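Local coordinates for protein kojibiose phosphorylase (Gut metagenome, PDB 6W0P) that belongs to glycoside hydrolase family 65, with an N-terminal beta-rich domain, a helical central catalytic domain and a C-terminal beta domain, at residues A[438-441]-A[447-450]. Numbering follows the deposited sequence.
Sequences KFMQ and MLVE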
ATOM      1  N   LYS A 438     -28.422 -14.767 -30.820  1.00 46.54           N
ATOM      2  CA  LYS A 438     -29.088 -15.190 -29.559  1.00 48.85           C
ATOM      3  C   LYS A 438     -28.226 -14.855 -28.335  1.00 46.54           C
ATOM      4  O   LYS A 438     -28.783 -14.390 -27.335  1.00 46.15           O
ATOM      5  CB  LYS A 438     -29.411 -16.683 -29.600  1.00 52.16           C
ATOM      6  CG  LYS A 438     -30.457 -17.060 -30.637  1.00 57.55           C
ATOM      7  CD  LYS A 438     -31.446 -18.118 -30.173  1.00 61.56           C
ATOM      8  CE  LYS A 438     -32.554 -18.372 -31.183  1.00 64.81           C
ATOM      9  NZ  LYS A 438     -33.900 -18.110 -30.611  1.00 66.84           N
ATOM     10  N   PHE A 439     -26.918 -15.117 -28.390  1.00 45.35           N
ATOM     11  CA  PHE A 439     -25.975 -14.711 -27.325  1.00 42.99           C
ATOM     12  C   PHE A 439     -26.099 -13.195 -27.102  1.00 43.35           C
ATOM     13  O   PHE A 439     -26.219 -12.788 -25.934  1.00 43.77           O
ATOM     14  CB  PHE A 439     -24.524 -15.066 -27.649  1.00 42.33           C
ATOM     15  CG  PHE A 439     -23.591 -14.363 -26.705  1.00 40.77           C
ATOM     16  CD1 PHE A 439     -23.492 -14.774 -25.386  1.00 40.04           C
ATOM     17  CD2 PHE A 439     -22.932 -13.209 -27.095  1.00 40.13           C
ATOM     18  CE1 PHE A 439     -22.699 -14.079 -24.490  1.00 39.83           C
ATOM     19  CE2 PHE A 439     -22.131 -12.524 -26.195  1.00 40.34           C
ATOM     20  CZ  PHE A 439     -22.021 -12.954 -24.893  1.00 39.51           C
ATOM     21  N   MET A 440     -26.062 -12.385 -28.167  1.00 42.40           N
ATOM     22  CA  MET A 440     -26.063 -10.906 -28.026  1.00 43.21           C
ATOM     23  C   MET A 440     -27.403 -10.472 -27.398  1.00 44.10           C
ATOM     24  O   MET A 440     -27.373  -9.784 -26.359  1.00 43.63           O
ATOM     25  CB  MET A 440     -25.814 -10.209 -29.368  1.00 43.53           C
ATOM     26  CG  MET A 440     -25.786  -8.687 -29.301  1.00 44.88           C
ATOM     27  SD  MET A 440     -24.471  -7.992 -28.243  1.00 45.81           S
ATOM     28  CE  MET A 440     -23.029  -8.251 -29.274  1.00 44.98           C
ATOM     29  N   GLN A 441     -28.536 -10.921 -27.943  1.00 44.54           N
ATOM     30  CA  GLN A 441     -29.889 -10.563 -27.430  1.00 45.47           C
ATOM     31  C   GLN A 441     -30.012 -10.976 -25.957  1.00 44.21           C
ATOM     32  O   GLN A 441     -30.358 -10.131 -25.137  1.00 43.95           O
ATOM     33  CB  GLN A 441     -30.981 -11.236 -28.268  1.00 46.87           C
ATOM     34  CG  GLN A 441     -32.407 -10.837 -27.883  1.00 48.71           C
ATOM     35  CD  GLN A 441     -32.663  -9.349 -27.979  1.00 49.11           C
ATOM     36  OE1 GLN A 441     -32.703  -8.761 -29.063  1.00 50.07           O
ATOM     37  NE2 GLN A 441     -32.836  -8.722 -26.827  1.00 48.74           N
ATOM     38  N   MET A 447     -24.463  -6.920 -20.906  1.00 37.41           N
ATOM     39  CA  MET A 447     -23.036  -6.815 -20.498  1.00 37.24           C
ATOM     40  C   MET A 447     -22.432  -5.535 -21.065  1.00 37.42           C
ATOM     41  O   MET A 447     -21.661  -4.893 -20.333  1.00 37.05           O
ATOM     42  CB  MET A 447     -22.213  -7.998 -21.004  1.00 36.55           C
ATOM     43  CG  MET A 447     -22.620  -9.288 -20.371  1.00 36.13           C
ATOM     44  SD  MET A 447     -21.845 -10.676 -21.167  1.00 35.35           S
ATOM     45  CE  MET A 447     -20.318 -10.734 -20.226  1.00 35.15           C
ATOM     46  N   LEU A 448     -22.759  -5.193 -22.313  1.00 37.56           N
ATOM     47  CA  LEU A 448     -22.168  -4.015 -23.002  1.00 37.89           C
ATOM     48  C   LEU A 448     -22.723  -2.714 -22.387  1.00 39.14           C
ATOM     49  O   LEU A 448     -21.943  -1.715 -22.271  1.00 39.52           O
ATOM     50  CB  LEU A 448     -22.473  -4.087 -24.496  1.00 38.58           C
ATOM     51  CG  LEU A 448     -21.770  -5.199 -25.277  1.00 38.68           C
ATOM     52  CD1 LEU A 448     -22.151  -5.116 -26.751  1.00 39.14           C
ATOM     53  CD2 LEU A 448     -20.249  -5.123 -25.124  1.00 38.09           C
ATOM     54  N   VAL A 449     -24.015  -2.689 -22.020  1.00 38.23           N
ATOM     55  CA  VAL A 449     -24.656  -1.472 -21.438  1.00 37.53           C
ATOM     56  C   VAL A 449     -24.052  -1.260 -20.051  1.00 36.60           C
ATOM     57  O   VAL A 449     -23.668  -0.129 -19.736  1.00 35.22           O
ATOM     58  CB  VAL A 449     -26.196  -1.582 -21.419  1.00 37.73           C
ATOM     59  CG1 VAL A 449     -26.843  -0.551 -20.495  1.00 37.25           C
ATOM     60  CG2 VAL A 449     -26.760  -1.466 -22.825  1.00 37.68           C
ATOM     61  N   GLU A 450     -23.948  -2.333 -19.266  1.00 36.83           N
ATOM     62  CA  GLU A 450     -23.392  -2.258 -17.891  1.00 37.04           C
ATOM     63  C   GLU A 450     -21.936  -1.780 -17.949  1.00 35.42           C
ATOM     64  O   GLU A 450     -21.600  -0.901 -17.138  1.00 35.56           O
ATOM     65  CB  GLU A 450     -23.520  -3.594 -17.151  1.00 37.68           C
ATOM     66  CG  GLU A 450     -24.963  -3.993 -16.870  1.00 38.99           C
ATOM     67  CD  GLU A 450     -25.756  -3.104 -15.918  1.00 39.69           C
ATOM     68  OE1 GLU A 450     -25.162  -2.173 -15.331  1.00 39.21           O
ATOM     69  OE2 GLU A 450     -26.982  -3.330 -15.799  1.00 41.59           O
TER
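Met440 and Leu448 meet two turns apart on the same face of helix 437-458, and Phe439 and Met447 form a second, looser pair beside them. All four side chains are buried, and both pairs are purely apolar. In the first, the thioether end of Met440 comes against one methyl branch of Leu448: SD of Met440 lies 4.0 Å from CD1 of Leu448, and CE of Met440 is 4.1 Å from the same methyl. The two side chains cross at about a right angle. CG of Met440 stands anti to the backbone N (chi1 -179°), and bends at chi2 and chi3 then fold the chain, placing both sulfur and terminal methyl at Leu448.

The second pair is an oblique sulfur-to-ring approach, with SD of Met447 4.4 Å from CZ of Phe439. The Phe439 ring also packs edge-to-face with Tyr430 of helix 418-434.

Within the catalytic domain, an (alpha/alpha)6 barrel in this family, three helices pack against this side of helix 437-458. Helix 365-376 receives Phe439 and Met447, Tyr499 of helix 487-504 touches both Met440 and Leu448, and Ile427 of helix 418-434 packs on the same two residues.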